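6-phosphogluconate dehydrogenase (Decarboxylating) (PDB 4E21) probably catalyses the NADP-dependent oxidative decarboxylation of 6-phosphogluconate in the pentose phosphate pathway. Local coordinates at residues D109-G114 / Q132-V137. Numbering follows the deposited sequence.
Sequences DIVIDG and QGITYV
Asp109 O accepts a hydrogen bond from Thr135 N (3.0 Å, in the carbonyl plane), the first across these two segments of the parallel ladder, while Ile134 CG2 packs against the same oxygen. The Asp109 carboxylate turns elsewhere, to Arg83 and the amide of Ala106. On the next residue, Ile110 CG2 slants across Val137 CG2 (3.9 Å), on the face of the sheet covered by helix 160-165. Val111 is gripped through both backbone polar atoms: its N donates to Thr135 O, and its O receives Val137 N at 2.8 Å in an almost straight bond (179°). Its two methyls divide their work on the other face. CG1, anti to the backbone N (chi1 179°), reaches Tyr136 CE1 at 4.0 Å, whereas CG2 meets Ile134 CG2. Ile112 lies alongside Val137, its CG1 4.0 Å from Val137 CB. Asp113 N donates to Val137 O (2.8 Å), and the ladder runs on to Val139; Asp113 CB sits 3.1 Å from Tyr136 OH. Carboxylate and ring planes are inclined by 56°. An alanine in place of Tyr136 would probably open a gap beside Val111 CG1 and Asp113 CB, beneath helix 94-101. The two strands are the ends of a beta-alpha-beta crossover through helix 119-130, neighbours in the parallel part of the Rossmann-type NAD-binding domain. Four backbone bonds fix the register, and the buried Asp113 carboxylate, beside the Tyr136 hydroxyl, has its oxygens taken up by Ser117 OG and the Gly115 amide, just past the end of the strand.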
loop_
_atom_site.group_PDB
_atom_site.type_symbol
_atom_site.label_atom_id
_atom_site.label_comp_id
_atom_site.label_asym_id
_atom_site.label_seq_id
_atom_site.Cartn_x
_atom_site.Cartn_y
_atom_site.Cartn_z
ATOM N N ASP B 109 -38.710 1.061 -28.243
ATOM C CA ASP B 109 -38.628 1.556 -26.871
ATOM C C ASP B 109 -37.165 1.618 -26.401
ATOM O O ASP B 109 -36.299 0.886 -26.897
ATOM C CB ASP B 109 -39.421 0.675 -25.903
ATOM C CG ASP B 109 -40.926 0.873 -26.017
ATOM O OD1 ASP B 109 -41.371 1.778 -26.765
ATOM O OD2 ASP B 109 -41.659 0.118 -25.332
ATOM N N ILE B 110 -36.918 2.497 -25.436
ATOM C CA ILE B 110 -35.623 2.653 -24.788
ATOM C C ILE B 110 -35.779 2.450 -23.280
ATOM O O ILE B 110 -36.671 3.048 -22.648
ATOM C CB ILE B 110 -35.081 4.090 -24.987
ATOM C CG1 ILE B 110 -34.849 4.391 -26.459
ATOM C CG2 ILE B 110 -33.792 4.336 -24.159
ATOM C CD1 ILE B 110 -34.490 5.843 -26.715
ATOM N N VAL B 111 -34.908 1.620 -22.708
ATOM C CA VAL B 111 -34.861 1.387 -21.264
ATOM C C VAL B 111 -33.505 1.855 -20.728
ATOM O O VAL B 111 -32.446 1.524 -21.264
ATOM C CB VAL B 111 -35.099 -0.112 -20.918
ATOM C CG1 VAL B 111 -35.017 -0.366 -19.398
ATOM C CG2 VAL B 111 -36.436 -0.561 -21.437
ATOM N N ILE B 112 -33.542 2.664 -19.687
ATOM C CA ILE B 112 -32.325 3.185 -19.106
ATOM C C ILE B 112 -32.128 2.606 -17.712
ATOM O O ILE B 112 -33.049 2.652 -16.897
ATOM C CB ILE B 112 -32.395 4.705 -19.027
ATOM C CG1 ILE B 112 -32.644 5.265 -20.433
ATOM C CG2 ILE B 112 -31.116 5.286 -18.359
ATOM C CD1 ILE B 112 -33.305 6.603 -20.428
ATOM N N ASP B 113 -30.957 2.032 -17.450
ATOM C CA ASP B 113 -30.598 1.629 -16.079
ATOM C C ASP B 113 -29.621 2.660 -15.515
ATOM O O ASP B 113 -28.475 2.783 -15.967
ATOM C CB ASP B 113 -29.971 0.242 -16.056
ATOM C CG ASP B 113 -29.551 -0.190 -14.656
ATOM O OD1 ASP B 113 -29.913 0.487 -13.678
ATOM O OD2 ASP B 113 -28.864 -1.225 -14.538
ATOM N N GLY B 114 -30.103 3.437 -14.560
ATOM C CA GLY B 114 -29.351 4.537 -14.012
ATOM C C GLY B 114 -28.805 4.216 -12.640
ATOM O O GLY B 114 -28.184 5.059 -12.009
ATOM N N GLN B 132 -35.206 -7.921 -28.935
ATOM C CA GLN B 132 -36.628 -7.581 -28.988
ATOM C C GLN B 132 -36.837 -6.173 -29.498
ATOM O O GLN B 132 -37.899 -5.579 -29.294
ATOM C CB GLN B 132 -37.262 -7.711 -27.622
ATOM C CG GLN B 132 -37.039 -9.064 -27.005
ATOM C CD GLN B 132 -38.152 -9.441 -26.064
ATOM O OE1 GLN B 132 -39.319 -9.098 -26.288
ATOM N NE2 GLN B 132 -37.797 -10.140 -24.984
ATOM N N GLY B 133 -35.814 -5.652 -30.173
ATOM C CA GLY B 133 -35.899 -4.350 -30.796
ATOM C C GLY B 133 -35.882 -3.206 -29.798
ATOM O O GLY B 133 -36.228 -2.077 -30.138
ATOM N N ILE B 134 -35.475 -3.499 -28.566
ATOM C CA ILE B 134 -35.433 -2.487 -27.508
ATOM C C ILE B 134 -34.005 -2.028 -27.187
ATOM O O ILE B 134 -33.111 -2.842 -26.974
ATOM C CB ILE B 134 -36.112 -3.000 -26.235
ATOM C CG1 ILE B 134 -37.609 -3.187 -26.499
ATOM C CG2 ILE B 134 -35.886 -2.022 -25.076
ATOM C CD1 ILE B 134 -38.314 -4.040 -25.482
ATOM N N THR B 135 -33.800 -0.718 -27.140
ATOM C CA THR B 135 -32.463 -0.199 -26.921
ATOM C C THR B 135 -32.181 0.016 -25.436
ATOM O O THR B 135 -32.896 0.749 -24.739
ATOM C CB THR B 135 -32.167 1.043 -27.775
ATOM O OG1 THR B 135 -32.419 0.731 -29.155
ATOM C CG2 THR B 135 -30.718 1.435 -27.635
ATOM N N TYR B 136 -31.156 -0.669 -24.950
ATOM C CA TYR B 136 -30.817 -0.622 -23.526
ATOM C C TYR B 136 -29.643 0.330 -23.234
ATOM O O TYR B 136 -28.531 0.129 -23.733
ATOM C CB TYR B 136 -30.509 -2.031 -23.015
ATOM C CG TYR B 136 -30.437 -2.158 -21.501
ATOM C CD1 TYR B 136 -31.600 -2.207 -20.729
ATOM C CD2 TYR B 136 -29.210 -2.267 -20.844
ATOM C CE1 TYR B 136 -31.540 -2.345 -19.350
ATOM C CE2 TYR B 136 -29.148 -2.405 -19.468
ATOM C CZ TYR B 136 -30.318 -2.443 -18.732
ATOM O OH TYR B 136 -30.272 -2.571 -17.369
ATOM N N VAL B 137 -29.910 1.355 -22.421
ATOM C CA VAL B 137 -28.939 2.409 -22.118
ATOM C C VAL B 137 -28.502 2.416 -20.645
ATOM O O VAL B 137 -29.344 2.429 -19.740
ATOM C CB VAL B 137 -29.510 3.785 -22.505
ATOM C CG1 VAL B 137 -28.493 4.883 -22.255
ATOM C CG2 VAL B 137 -29.915 3.778 -23.966
#